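Local atomic coordinates of protein tudor (Drosophila melanogaster, PDB entry 3NTK), a protein that recognises the methylarginine-bearing Piwi protein Aubergine and is required during oogenesis for primordial germ cell formation and normal abdominal segmentation. Residues Gly51-Ala56 with Arg66-Lys71; Pro43-Leu48 with Phe94-Glu99; Asp75-Val80 with Asn88-Gln93; Ser16-Met21 with Ser108-Leu113. All coordinates share one frame; numbering follows the deposited sequence.

Contacts 1, 2 and 3 form one cluster around the four-stranded antiparallel sheet of the Tudor core, with centres 9 to 13 Å apart. Contact 1 joins strands 53-58 and 63-72 and contact 3 joins strands 78-82 and 87-95, while E79 hydrogen-bonds across to R70 and K71. Contact 2 lays the loop after helix 25-38 against the end of strand 87-95, where the backbone of R95 also pairs with V55. Contact 4 stands apart, its centre 19 to 27 Å from the others, in the second sheet. Its segments, 16-21 and 108-113, flank all the others in sequence, so the Tudor core is an insertion between strands of the OB-fold lobe, the layout of an extended Tudor domain.

Contact 1. Residues Gly51-Ala56 with Arg66-Lys71; sequences GALCVA and RAQIRK
Q68 reaches across to L53 and G51, where strands 53-58 and 63-72 pair as an antiparallel hairpin in the Tudor core. Its CB packs on L53 CD1 at 3.8 Å, the two side chains crossing obliquely. CG is anti to the backbone N (chi1 177°), and beyond it the chain is extended: CG lies 3.7 Å from G51 O, CD passes the same oxygen, and NE2 gives it a weak hydrogen bond of 3.3 Å. The other tip atom, OE1, sits in plane at the edge of the R70 guanidinium. Main-chain bonds carry the pairing. C54 and A67 exchange N-H...O bonds, both 2.8 Å, I69 N donates to A52 O, and G51 N donates to I69 O at 2.8 Å. Beside A67, small groups meet closely: A56 CB is 3.7 Å from A67 CB, with F94 packing on A56 and V80 on A67. R66 points to the other face, where its guanidinium makes a salt bridge with D84. The chemistry is thus divided: main-chain bonds set the register, small apolar side chains meet on the buried side, and the polar amide adds only a weak bond at the partly exposed margin.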
loop_
_atom_site.group_PDB
_atom_site.type_symbol
_atom_site.label_atom_id
_atom_site.label_comp_id
_atom_site.label_asym_id
_atom_site.label_seq_id
_atom_site.Cartn_x
_atom_site.Cartn_y
_atom_site.Cartn_z
ATOM N N GLY A 51 -13.459 -9.964 -2.572
ATOM C CA GLY A 51 -12.652 -10.670 -1.596
ATOM C C GLY A 51 -11.673 -11.674 -2.179
ATOM O O GLY A 51 -10.713 -12.061 -1.518
ATOM N N ALA A 52 -11.906 -12.095 -3.417
ATOM C CA ALA A 52 -11.035 -13.069 -4.063
ATOM C C ALA A 52 -9.624 -12.534 -4.243
ATOM O O ALA A 52 -9.432 -11.366 -4.590
ATOM C CB ALA A 52 -11.611 -13.469 -5.413
ATOM N N LEU A 53 -8.641 -13.398 -4.006
ATOM C CA LEU A 53 -7.239 -13.024 -4.153
ATOM C C LEU A 53 -6.743 -13.605 -5.473
ATOM O O LEU A 53 -7.080 -14.736 -5.827
ATOM C CB LEU A 53 -6.416 -13.593 -2.995
ATOM C CG LEU A 53 -5.248 -12.733 -2.516
ATOM C CD1 LEU A 53 -5.791 -11.419 -1.951
ATOM C CD2 LEU A 53 -4.459 -13.481 -1.449
ATOM N N CYS A 54 -5.949 -12.833 -6.206
ATOM C CA CYS A 54 -5.434 -13.302 -7.482
ATOM C C CYS A 54 -4.239 -12.461 -7.903
ATOM O O CYS A 54 -3.665 -11.722 -7.105
ATOM C CB CYS A 54 -6.527 -13.194 -8.550
ATOM S SG CYS A 54 -7.064 -11.479 -8.872
ATOM N N VAL A 55 -3.865 -12.610 -9.165
ATOM C CA VAL A 55 -2.776 -11.859 -9.764
ATOM C C VAL A 55 -3.498 -11.025 -10.808
ATOM O O VAL A 55 -4.229 -11.566 -11.635
ATOM C CB VAL A 55 -1.756 -12.793 -10.448
ATOM C CG1 VAL A 55 -0.696 -11.976 -11.166
ATOM C CG2 VAL A 55 -1.102 -13.692 -9.409
ATOM N N ALA A 56 -3.317 -9.710 -10.760
ATOM C CA ALA A 56 -3.989 -8.826 -11.696
ATOM C C ALA A 56 -3.022 -7.828 -12.315
ATOM O O ALA A 56 -2.029 -7.438 -11.703
ATOM C CB ALA A 56 -5.126 -8.091 -10.986
ATOM N N ARG A 66 -0.059 -8.950 -6.931
ATOM C CA ARG A 66 -1.029 -9.687 -6.122
ATOM C C ARG A 66 -2.167 -8.694 -5.926
ATOM O O ARG A 66 -1.933 -7.502 -5.683
ATOM C CB ARG A 66 -0.444 -10.089 -4.758
ATOM C CG ARG A 66 0.695 -11.110 -4.830
ATOM C CD ARG A 66 0.866 -11.853 -3.506
ATOM N NE ARG A 66 1.282 -10.963 -2.424
ATOM C CZ ARG A 66 1.372 -11.324 -1.148
ATOM N NH1 ARG A 66 1.074 -12.565 -0.779
ATOM N NH2 ARG A 66 1.763 -10.441 -0.234
ATOM N N ALA A 67 -3.401 -9.172 -6.015
ATOM C CA ALA A 67 -4.535 -8.281 -5.885
ATOM C C ALA A 67 -5.758 -8.924 -5.245
ATOM O O ALA A 67 -5.954 -10.142 -5.313
ATOM C CB ALA A 67 -4.905 -7.738 -7.263
ATOM N N GLN A 68 -6.568 -8.092 -4.608
ATOM C CA GLN A 68 -7.802 -8.551 -3.999
ATOM C C GLN A 68 -8.936 -7.813 -4.691
ATOM O O GLN A 68 -8.919 -6.585 -4.804
ATOM C CB GLN A 68 -7.840 -8.257 -2.493
ATOM C CG GLN A 68 -9.167 -8.666 -1.865
ATOM C CD GLN A 68 -9.193 -8.510 -0.358
ATOM O OE1 GLN A 68 -8.855 -7.454 0.173
ATOM N NE2 GLN A 68 -9.609 -9.562 0.338
ATOM N N ILE A 69 -9.915 -8.563 -5.173
ATOM C CA ILE A 69 -11.052 -7.962 -5.851
ATOM C C ILE A 69 -11.938 -7.224 -4.851
ATOM O O ILE A 69 -12.328 -7.778 -3.821
ATOM C CB ILE A 69 -11.868 -9.036 -6.582
ATOM C CG1 ILE A 69 -10.988 -9.699 -7.646
ATOM C CG2 ILE A 69 -13.122 -8.414 -7.196
ATOM C CD1 ILE A 69 -11.684 -10.793 -8.436
ATOM N N ARG A 70 -12.243 -5.968 -5.159
ATOM C CA ARG A 70 -13.075 -5.144 -4.290
ATOM C C ARG A 70 -14.492 -4.991 -4.824
ATOM O O ARG A 70 -15.452 -4.943 -4.052
ATOM C CB ARG A 70 -12.433 -3.767 -4.110
ATOM C CG ARG A 70 -11.173 -3.788 -3.261
ATOM C CD ARG A 70 -11.493 -4.261 -1.847
ATOM N NE ARG A 70 -10.316 -4.301 -0.984
ATOM C CZ ARG A 70 -9.618 -3.230 -0.618
ATOM N NH1 ARG A 70 -9.975 -2.024 -1.041
ATOM N NH2 ARG A 70 -8.563 -3.366 0.177
ATOM N N LYS A 71 -14.617 -4.916 -6.145
ATOM C CA LYS A 71 -15.918 -4.772 -6.790
ATOM C C LYS A 71 -15.909 -5.446 -8.155
ATOM O O LYS A 71 -14.958 -5.289 -8.918
ATOM C CB LYS A 71 -16.261 -3.295 -6.993
ATOM C CG LYS A 71 -16.430 -2.480 -5.726
ATOM C CD LYS A 71 -16.804 -1.043 -6.065
ATOM C CE LYS A 71 -18.111 -0.985 -6.853
ATOM N NZ LYS A 71 -18.457 0.399 -7.291
#

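Contact 2. Residues Pro43-Leu48 with Phe94-Glu99; sequences PAFSDL and FRQLPE
A single beta bridge between A44 and R95 fastens the loop after helix 25-38 to the end of strand 87-95, at the margin of the SH3-like barrel of the Tudor core. Q96 N donates to P43 O at 2.9 Å, and F45 N donates to F94 O at 3.1 Å from above the carbonyl plane, 53° out of it. Q96 adds a third bond through its side chain. Its extended chain crosses the P43 ring at about a right angle, and NE2 gives a 3.1 Å bond to A44 O, which lies almost in the amide plane. On the way, Q96 CG comes up to the edge of the F45 ring, 3.9 Å from CD1. F45 CB meanwhile rests on the R95 carbonyl carbon and beside F94 CB, and the D47 backbone N lies over the centre of one face of its ring. The R95 guanidinium leaves the contact, NH1 bonding to E39 O, just after helix 25-38. F94 faces inward, toward C54, C78 and V80. L48 closes over its ring as a CH-pi contact: CD2 stands 4.0 Å from the F94 ring centroid, 13° off the normal, while L48 CD1 comes 4.0 Å from F94 CE1.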
loop_
_atom_site.group_PDB
_atom_site.type_symbol
_atom_site.label_atom_id
_atom_site.label_comp_id
_atom_site.label_asym_id
_atom_site.label_seq_id
_atom_site.Cartn_x
_atom_site.Cartn_y
_atom_site.Cartn_z
ATOM N N PRO A 43 -2.359 -19.621 -15.171
ATOM C CA PRO A 43 -3.620 -19.719 -15.907
ATOM C C PRO A 43 -4.560 -18.570 -15.571
ATOM O O PRO A 43 -4.357 -17.852 -14.587
ATOM C CB PRO A 43 -4.167 -21.076 -15.466
ATOM C CG PRO A 43 -3.689 -21.171 -14.047
ATOM C CD PRO A 43 -2.249 -20.699 -14.173
ATOM N N ALA A 44 -5.590 -18.398 -16.392
ATOM C CA ALA A 44 -6.558 -17.335 -16.185
ATOM C C ALA A 44 -7.369 -17.576 -14.920
ATOM O O ALA A 44 -7.641 -18.717 -14.553
ATOM C CB ALA A 44 -7.500 -17.240 -17.385
ATOM N N PHE A 45 -7.742 -16.490 -14.256
ATOM C CA PHE A 45 -8.552 -16.568 -13.050
ATOM C C PHE A 45 -9.918 -16.068 -13.479
ATOM O O PHE A 45 -10.032 -14.966 -14.017
ATOM C CB PHE A 45 -7.981 -15.664 -11.959
ATOM C CG PHE A 45 -8.803 -15.640 -10.705
ATOM C CD1 PHE A 45 -8.923 -16.778 -9.914
ATOM C CD2 PHE A 45 -9.474 -14.484 -10.323
ATOM C CE1 PHE A 45 -9.706 -16.766 -8.755
ATOM C CE2 PHE A 45 -10.257 -14.458 -9.171
ATOM C CZ PHE A 45 -10.372 -15.605 -8.386
ATOM N N SER A 46 -10.952 -16.871 -13.252
ATOM C CA SER A 46 -12.298 -16.488 -13.659
ATOM C C SER A 46 -13.326 -16.435 -12.529
ATOM O O SER A 46 -14.468 -16.034 -12.754
ATOM C CB SER A 46 -12.790 -17.428 -14.763
ATOM O OG SER A 46 -12.716 -18.784 -14.356
ATOM N N ASP A 47 -12.927 -16.833 -11.323
ATOM C CA ASP A 47 -13.833 -16.810 -10.174
ATOM C C ASP A 47 -13.892 -15.401 -9.587
ATOM O O ASP A 47 -13.504 -15.180 -8.440
ATOM C CB ASP A 47 -13.354 -17.792 -9.098
ATOM C CG ASP A 47 -14.261 -17.812 -7.878
ATOM O OD1 ASP A 47 -15.454 -18.156 -8.030
ATOM O OD2 ASP A 47 -13.785 -17.481 -6.768
ATOM N N LEU A 48 -14.385 -14.450 -10.377
ATOM C CA LEU A 48 -14.465 -13.065 -9.930
ATOM C C LEU A 48 -15.561 -12.821 -8.903
ATOM O O LEU A 48 -16.751 -12.886 -9.211
ATOM C CB LEU A 48 -14.661 -12.131 -11.128
ATOM C CG LEU A 48 -13.612 -12.246 -12.237
ATOM C CD1 LEU A 48 -13.859 -11.162 -13.285
ATOM C CD2 LEU A 48 -12.217 -12.113 -11.650
ATOM N N PHE A 94 -6.779 -11.036 -15.159
ATOM C CA PHE A 94 -6.570 -11.745 -13.904
ATOM C C PHE A 94 -5.995 -13.127 -14.140
ATOM O O PHE A 94 -6.415 -13.846 -15.058
ATOM C CB PHE A 94 -7.886 -11.910 -13.141
ATOM C CG PHE A 94 -8.718 -10.667 -13.092
ATOM C CD1 PHE A 94 -9.630 -10.386 -14.104
ATOM C CD2 PHE A 94 -8.584 -9.770 -12.044
ATOM C CE1 PHE A 94 -10.398 -9.224 -14.071
ATOM C CE2 PHE A 94 -9.347 -8.602 -12.001
ATOM C CZ PHE A 94 -10.257 -8.332 -13.018
ATOM N N ARG A 95 -5.034 -13.499 -13.303
ATOM C CA ARG A 95 -4.437 -14.815 -13.395
ATOM C C ARG A 95 -4.461 -15.429 -12.007
ATOM O O ARG A 95 -4.558 -14.720 -11.003
ATOM C CB ARG A 95 -3.017 -14.716 -13.945
ATOM C CG ARG A 95 -3.016 -14.099 -15.346
ATOM C CD ARG A 95 -1.664 -14.111 -16.002
ATOM N NE ARG A 95 -1.738 -13.470 -17.313
ATOM C CZ ARG A 95 -0.696 -13.262 -18.107
ATOM N NH1 ARG A 95 0.516 -13.650 -17.732
ATOM N NH2 ARG A 95 -0.865 -12.640 -19.269
ATOM N N GLN A 96 -4.380 -16.748 -11.948
ATOM C CA GLN A 96 -4.424 -17.427 -10.666
ATOM C C GLN A 96 -3.157 -17.255 -9.836
ATOM O O GLN A 96 -2.045 -17.314 -10.349
ATOM C CB GLN A 96 -4.732 -18.905 -10.885
ATOM C CG GLN A 96 -6.165 -19.114 -11.346
ATOM C CD GLN A 96 -6.575 -20.565 -11.354
ATOM O OE1 GLN A 96 -6.234 -21.321 -10.442
ATOM N NE2 GLN A 96 -7.330 -20.963 -12.375
ATOM N N LEU A 97 -3.346 -17.018 -8.545
ATOM C CA LEU A 97 -2.221 -16.849 -7.633
ATOM C C LEU A 97 -1.911 -18.192 -6.979
ATOM O O LEU A 97 -2.763 -18.775 -6.311
ATOM C CB LEU A 97 -2.572 -15.822 -6.553
ATOM C CG LEU A 97 -1.549 -15.540 -5.444
ATOM C CD1 LEU A 97 -0.306 -14.876 -6.035
ATOM C CD2 LEU A 97 -2.191 -14.635 -4.392
ATOM N N PRO A 98 -0.693 -18.713 -7.182
ATOM C CA PRO A 98 -0.318 -19.997 -6.578
ATOM C C PRO A 98 -0.544 -19.918 -5.067
ATOM O O PRO A 98 -0.310 -18.870 -4.460
ATOM C CB PRO A 98 1.163 -20.119 -6.935
ATOM C CG PRO A 98 1.235 -19.424 -8.271
ATOM C CD PRO A 98 0.381 -18.198 -8.048
ATOM N N GLU A 99 -1.000 -21.013 -4.461
ATOM C CA GLU A 99 -1.261 -21.019 -3.026
ATOM C C GLU A 99 -0.059 -20.548 -2.213
ATOM O O GLU A 99 -0.214 -19.828 -1.233
ATOM C CB GLU A 99 -1.674 -22.417 -2.549
ATOM C CG GLU A 99 -3.108 -22.822 -2.883
ATOM C CD GLU A 99 -3.297 -23.206 -4.342
ATOM O OE1 GLU A 99 -2.287 -23.352 -5.056
ATOM O OE2 GLU A 99 -4.459 -23.371 -4.768
#

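Contact 3. Residues Asp75-Val80 with Asn88-Gln93; sequences DGKCEV and NAVTQQ
C78 pairs with T91, and V80 with A89, in the antiparallel hairpin of strands 78-82 and 87-95. Main-chain bonds come first: C78 and T91 exchange N-H...O bonds, both 3.0 Å, and V80 N gives A89 O a nearly straight 2.8 Å bond (177° at the hydrogen), returned by A89 N to V80 O. Between them, E79 and V90 form a non-hydrogen-bonded pair, where V90 CA makes a CA-H...O contact with C78 O.

Side-chain polar bonds hold both ends. Near the turn of the hairpin, N88 ND2 donates to E79 OE2 at 3.3 Å, using the anti lone pair of that oxygen. At the far end, Q92 NE2 bonds to D75 O at 2.9 Å, though bent (138°), and one water bridges G76 O and Q92 O, donating to both. T91 OG1 accepts from Q93 N, an ST turn, and also bonds to Q57 O.

Among the apolar contacts, V80 CG1 meets T91 CG2 at 4.0 Å on the face shared by C78, V80, A89 and T91. Past the strand ends, the aliphatic part of K77 lies obliquely against Q92, CG to CG 3.5 Å, and K77 CB reaches V90 CG1.

Strand 78-82 is thereby held between two neighbours, since E79 also bonds to R70 and K71 of strand 63-72, a classic bulge. Strand 87-95 meets strand 53-58 beyond, with T91 on A56 and A89 on F58.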
loop_
_atom_site.group_PDB
_atom_site.type_symbol
_atom_site.label_atom_id
_atom_site.label_comp_id
_atom_site.label_asym_id
_atom_site.label_seq_id
_atom_site.Cartn_x
_atom_site.Cartn_y
_atom_site.Cartn_z
ATOM N N ASP A 75 -18.488 -6.279 -18.122
ATOM C CA ASP A 75 -17.506 -6.581 -19.154
ATOM C C ASP A 75 -16.223 -7.197 -18.605
ATOM O O ASP A 75 -15.122 -6.856 -19.040
ATOM C CB ASP A 75 -17.183 -5.313 -19.944
ATOM C CG ASP A 75 -18.410 -4.717 -20.602
ATOM O OD1 ASP A 75 -19.122 -5.465 -21.304
ATOM O OD2 ASP A 75 -18.663 -3.506 -20.420
ATOM N N GLY A 76 -16.375 -8.109 -17.649
ATOM C CA GLY A 76 -15.223 -8.769 -17.060
ATOM C C GLY A 76 -14.274 -7.845 -16.319
ATOM O O GLY A 76 -13.138 -8.222 -16.030
ATOM N N LYS A 77 -14.730 -6.634 -16.014
ATOM C CA LYS A 77 -13.903 -5.671 -15.294
ATOM C C LYS A 77 -14.099 -5.805 -13.790
ATOM O O LYS A 77 -15.173 -6.183 -13.327
ATOM C CB LYS A 77 -14.261 -4.237 -15.686
ATOM C CG LYS A 77 -13.995 -3.860 -17.128
ATOM C CD LYS A 77 -14.371 -2.401 -17.340
ATOM C CE LYS A 77 -14.097 -1.934 -18.755
ATOM N NZ LYS A 77 -14.398 -0.479 -18.890
ATOM N N CYS A 78 -13.053 -5.486 -13.036
ATOM C CA CYS A 78 -13.106 -5.533 -11.580
ATOM C C CYS A 78 -12.255 -4.420 -11.005
ATOM O O CYS A 78 -11.231 -4.046 -11.582
ATOM C CB CYS A 78 -12.558 -6.858 -11.036
ATOM S SG CYS A 78 -13.595 -8.311 -11.220
ATOM N N GLU A 79 -12.685 -3.883 -9.870
ATOM C CA GLU A 79 -11.896 -2.873 -9.192
ATOM C C GLU A 79 -11.086 -3.720 -8.218
ATOM O O GLU A 79 -11.653 -4.487 -7.440
ATOM C CB GLU A 79 -12.771 -1.897 -8.405
ATOM C CG GLU A 79 -11.975 -0.741 -7.824
ATOM C CD GLU A 79 -12.681 -0.052 -6.672
ATOM O OE1 GLU A 79 -13.858 0.334 -6.835
ATOM O OE2 GLU A 79 -12.056 0.107 -5.602
ATOM N N VAL A 80 -9.767 -3.609 -8.273
ATOM C CA VAL A 80 -8.934 -4.398 -7.386
ATOM C C VAL A 80 -8.045 -3.521 -6.525
ATOM O O VAL A 80 -7.843 -2.342 -6.811
ATOM C CB VAL A 80 -8.028 -5.373 -8.173
ATOM C CG1 VAL A 80 -8.879 -6.253 -9.078
ATOM C CG2 VAL A 80 -7.000 -4.593 -8.991
ATOM N N ASN A 88 -5.520 1.166 -5.819
ATOM C CA ASN A 88 -6.657 0.495 -6.436
ATOM C C ASN A 88 -6.738 0.868 -7.909
ATOM O O ASN A 88 -6.336 1.960 -8.309
ATOM C CB ASN A 88 -7.961 0.897 -5.743
ATOM C CG ASN A 88 -8.072 0.330 -4.346
ATOM O OD1 ASN A 88 -7.146 0.434 -3.552
ATOM N ND2 ASN A 88 -9.212 -0.270 -4.039
ATOM N N ALA A 89 -7.266 -0.045 -8.714
ATOM C CA ALA A 89 -7.397 0.200 -10.141
ATOM C C ALA A 89 -8.392 -0.772 -10.743
ATOM O O ALA A 89 -8.640 -1.844 -10.192
ATOM C CB ALA A 89 -6.047 0.044 -10.818
ATOM N N VAL A 90 -8.973 -0.381 -11.871
ATOM C CA VAL A 90 -9.930 -1.222 -12.572
ATOM C C VAL A 90 -9.126 -1.967 -13.625
ATOM O O VAL A 90 -8.336 -1.360 -14.346
ATOM C CB VAL A 90 -11.012 -0.376 -13.277
ATOM C CG1 VAL A 90 -11.943 -1.282 -14.074
ATOM C CG2 VAL A 90 -11.799 0.425 -12.248
ATOM N N THR A 91 -9.314 -3.280 -13.702
ATOM C CA THR A 91 -8.583 -4.088 -14.671
ATOM C C THR A 91 -9.444 -5.219 -15.219
ATOM O O THR A 91 -10.511 -5.506 -14.690
ATOM C CB THR A 91 -7.306 -4.688 -14.037
ATOM O OG1 THR A 91 -6.577 -5.425 -15.028
ATOM C CG2 THR A 91 -7.663 -5.615 -12.883
ATOM N N GLN A 92 -8.980 -5.848 -16.294
ATOM C CA GLN A 92 -9.702 -6.953 -16.917
ATOM C C GLN A 92 -8.822 -8.191 -16.998
ATOM O O GLN A 92 -9.281 -9.256 -17.404
ATOM C CB GLN A 92 -10.133 -6.584 -18.341
ATOM C CG GLN A 92 -11.126 -5.447 -18.442
ATOM C CD GLN A 92 -11.564 -5.201 -19.874
ATOM O OE1 GLN A 92 -10.739 -4.923 -20.744
ATOM N NE2 GLN A 92 -12.864 -5.307 -20.124
ATOM N N GLN A 93 -7.559 -8.053 -16.613
ATOM C CA GLN A 93 -6.624 -9.167 -16.694
ATOM C C GLN A 93 -6.329 -9.798 -15.338
ATOM O O GLN A 93 -5.704 -9.175 -14.477
ATOM C CB GLN A 93 -5.319 -8.695 -17.344
ATOM C CG GLN A 93 -5.510 -8.037 -18.712
ATOM C CD GLN A 93 -6.277 -8.920 -19.691
ATOM O OE1 GLN A 93 -6.089 -10.136 -19.724
ATOM N NE2 GLN A 93 -7.135 -8.305 -20.503
HETATM O O HOH W 1 -11.980 -10.056 -17.609
#

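Contact 4. Residues Ser16-Met21 with Ser108-Leu113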
loop_
_atom_site.group_PDB
_atom_site.type_symbol
_atom_site.label_atom_id
_atom_site.label_comp_id
_atom_site.label_asym_id
_atom_site.label_seq_id
_atom_site.Cartn_x
_atom_site.Cartn_y
_atom_site.Cartn_z
ATOM N N SER A 16 -5.657 8.489 6.152
ATOM C CA SER A 16 -5.647 7.308 5.303
ATOM C C SER A 16 -4.529 7.311 4.276
ATOM O O SER A 16 -4.603 8.010 3.259
ATOM C CB SER A 16 -6.989 7.143 4.584
ATOM O OG SER A 16 -7.026 5.904 3.887
ATOM N N PHE A 17 -3.487 6.535 4.555
ATOM C CA PHE A 17 -2.373 6.406 3.634
ATOM C C PHE A 17 -1.750 5.017 3.754
ATOM O O PHE A 17 -2.050 4.266 4.686
ATOM C CB PHE A 17 -1.327 7.512 3.855
ATOM C CG PHE A 17 -0.700 7.526 5.220
ATOM C CD1 PHE A 17 -1.336 8.145 6.293
ATOM C CD2 PHE A 17 0.560 6.968 5.423
ATOM C CE1 PHE A 17 -0.721 8.211 7.550
ATOM C CE2 PHE A 17 1.180 7.029 6.674
ATOM C CZ PHE A 17 0.538 7.652 7.737
ATOM N N TYR A 18 -0.914 4.662 2.785
ATOM C CA TYR A 18 -0.259 3.359 2.779
ATOM C C TYR A 18 1.255 3.487 2.746
ATOM O O TYR A 18 1.797 4.377 2.087
ATOM C CB TYR A 18 -0.700 2.541 1.563
ATOM C CG TYR A 18 -2.136 2.081 1.618
ATOM C CD1 TYR A 18 -3.184 2.938 1.265
ATOM C CD2 TYR A 18 -2.448 0.784 2.028
ATOM C CE1 TYR A 18 -4.514 2.505 1.318
ATOM C CE2 TYR A 18 -3.765 0.342 2.083
ATOM C CZ TYR A 18 -4.792 1.203 1.729
ATOM O OH TYR A 18 -6.090 0.748 1.797
ATOM N N VAL A 19 1.928 2.574 3.437
ATOM C CA VAL A 19 3.380 2.571 3.484
ATOM C C VAL A 19 3.948 1.183 3.240
ATOM O O VAL A 19 3.243 0.176 3.337
ATOM C CB VAL A 19 3.902 3.048 4.856
ATOM C CG1 VAL A 19 3.322 4.413 5.185
ATOM C CG2 VAL A 19 3.549 2.033 5.942
ATOM N N GLN A 20 5.228 1.151 2.904
ATOM C CA GLN A 20 5.948 -0.094 2.701
ATOM C C GLN A 20 7.103 0.018 3.682
ATOM O O GLN A 20 7.968 0.886 3.542
ATOM C CB GLN A 20 6.468 -0.216 1.264
ATOM C CG GLN A 20 5.417 -0.700 0.257
ATOM C CD GLN A 20 5.961 -0.852 -1.161
ATOM O OE1 GLN A 20 5.302 -1.422 -2.036
ATOM N NE2 GLN A 20 7.162 -0.334 -1.396
ATOM N N MET A 21 7.091 -0.841 4.694
ATOM C CA MET A 21 8.125 -0.844 5.716
ATOM C C MET A 21 9.452 -1.339 5.156
ATOM O O MET A 21 9.496 -2.294 4.376
ATOM C CB MET A 21 7.705 -1.738 6.883
ATOM C CG MET A 21 6.339 -1.409 7.466
ATOM S SD MET A 21 6.261 0.246 8.184
ATOM C CE MET A 21 7.087 -0.034 9.686
ATOM N N SER A 108 2.115 -3.866 1.832
ATOM C CA SER A 108 1.836 -2.439 1.974
ATOM C C SER A 108 0.945 -2.421 3.218
ATOM O O SER A 108 0.188 -3.374 3.463
ATOM C CB SER A 108 1.093 -1.854 0.760
ATOM O OG SER A 108 -0.264 -2.253 0.703
ATOM N N ARG A 109 1.049 -1.371 4.020
ATOM C CA ARG A 109 0.250 -1.283 5.233
ATOM C C ARG A 109 -0.577 -0.023 5.279
ATOM O O ARG A 109 -0.077 1.064 4.992
ATOM C CB ARG A 109 1.152 -1.317 6.460
ATOM C CG ARG A 109 2.045 -2.518 6.500
ATOM C CD ARG A 109 2.809 -2.582 7.796
ATOM N NE ARG A 109 3.780 -3.666 7.764
ATOM C CZ ARG A 109 4.445 -4.095 8.829
ATOM N NH1 ARG A 109 4.236 -3.530 10.012
ATOM N NH2 ARG A 109 5.319 -5.082 8.704
ATOM N N HIS A 110 -1.850 -0.172 5.629
ATOM C CA HIS A 110 -2.719 0.977 5.744
ATOM C C HIS A 110 -2.444 1.617 7.102
ATOM O O HIS A 110 -2.306 0.918 8.118
ATOM C CB HIS A 110 -4.192 0.568 5.648
ATOM C CG HIS A 110 -5.133 1.732 5.662
ATOM N ND1 HIS A 110 -6.038 1.945 6.680
ATOM C CD2 HIS A 110 -5.275 2.774 4.807
ATOM C CE1 HIS A 110 -6.697 3.069 6.451
ATOM N NE2 HIS A 110 -6.253 3.591 5.323
ATOM N N CYS A 111 -2.369 2.945 7.110
ATOM C CA CYS A 111 -2.102 3.717 8.322
ATOM C C CYS A 111 -2.998 4.936 8.415
ATOM O O CYS A 111 -3.520 5.417 7.409
ATOM C CB CYS A 111 -0.667 4.255 8.328
ATOM S SG CYS A 111 0.657 3.070 8.216
ATOM N N GLU A 112 -3.157 5.442 9.635
ATOM C CA GLU A 112 -3.912 6.665 9.863
ATOM C C GLU A 112 -3.181 7.379 10.991
ATOM O O GLU A 112 -2.764 6.757 11.965
ATOM C CB GLU A 112 -5.380 6.399 10.230
ATOM C CG GLU A 112 -5.658 5.691 11.538
ATOM C CD GLU A 112 -7.155 5.648 11.849
ATOM O OE1 GLU A 112 -7.934 5.253 10.952
ATOM O OE2 GLU A 112 -7.563 5.998 12.982
ATOM N N LEU A 113 -3.003 8.684 10.840
ATOM C CA LEU A 113 -2.290 9.452 11.846
ATOM C C LEU A 113 -3.050 9.660 13.136
ATOM O O LEU A 113 -4.276 9.782 13.148
ATOM C CB LEU A 113 -1.914 10.836 11.310
ATOM C CG LEU A 113 -0.759 10.978 10.320
ATOM C CD1 LEU A 113 -0.534 12.460 10.034
ATOM C CD2 LEU A 113 0.493 10.350 10.899
#
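F17 pairs with C111 and V19 with R109 through two reciprocal sets of N-H...O bonds, C111 N to F17 O being 2.8 Å, between antiparallel strands whose axes run at 131°. Y18 and H110 form the non-hydrogen-bonded pair between them. H110 CG is anti to its backbone N (chi1 -176°), on the same side of the sheet as Y18; CD2 lies over one face of the phenol ring, 3.5 Å from Y18 CZ and offset toward the rim, with the ring planes 53° apart. S16 OG lies in plane at the edge of the same imidazole and shares a 2.8 Å hydrogen bond with H110 NE2, and ND1 bonds to T150 OG1, so both ring nitrogens are engaged and the ring's rotation is fixed.

The face with F17, V19, R109 and C111 is largely apolar. C111 CB sits over the F17 ring in a CH-pi contact, 3.9 Å from its centroid, while SG turns to V19 CG2 at 3.8 Å. L113 crosses F17 at about a right angle, its CG 3.9 Å from CE1. Farther along, M21 CG lies over one face of the R109 guanidinium, 3.4 Å from NE; the charge itself is met by a salt bridge to D24.

Strand 16-21 continues the sheet to strand 4-11, and strand 109-113 runs parallel to 151-157. Such a mixed sheet, assembled from segments before and after the Tudor core, is the OB-fold lobe of an extended Tudor domain.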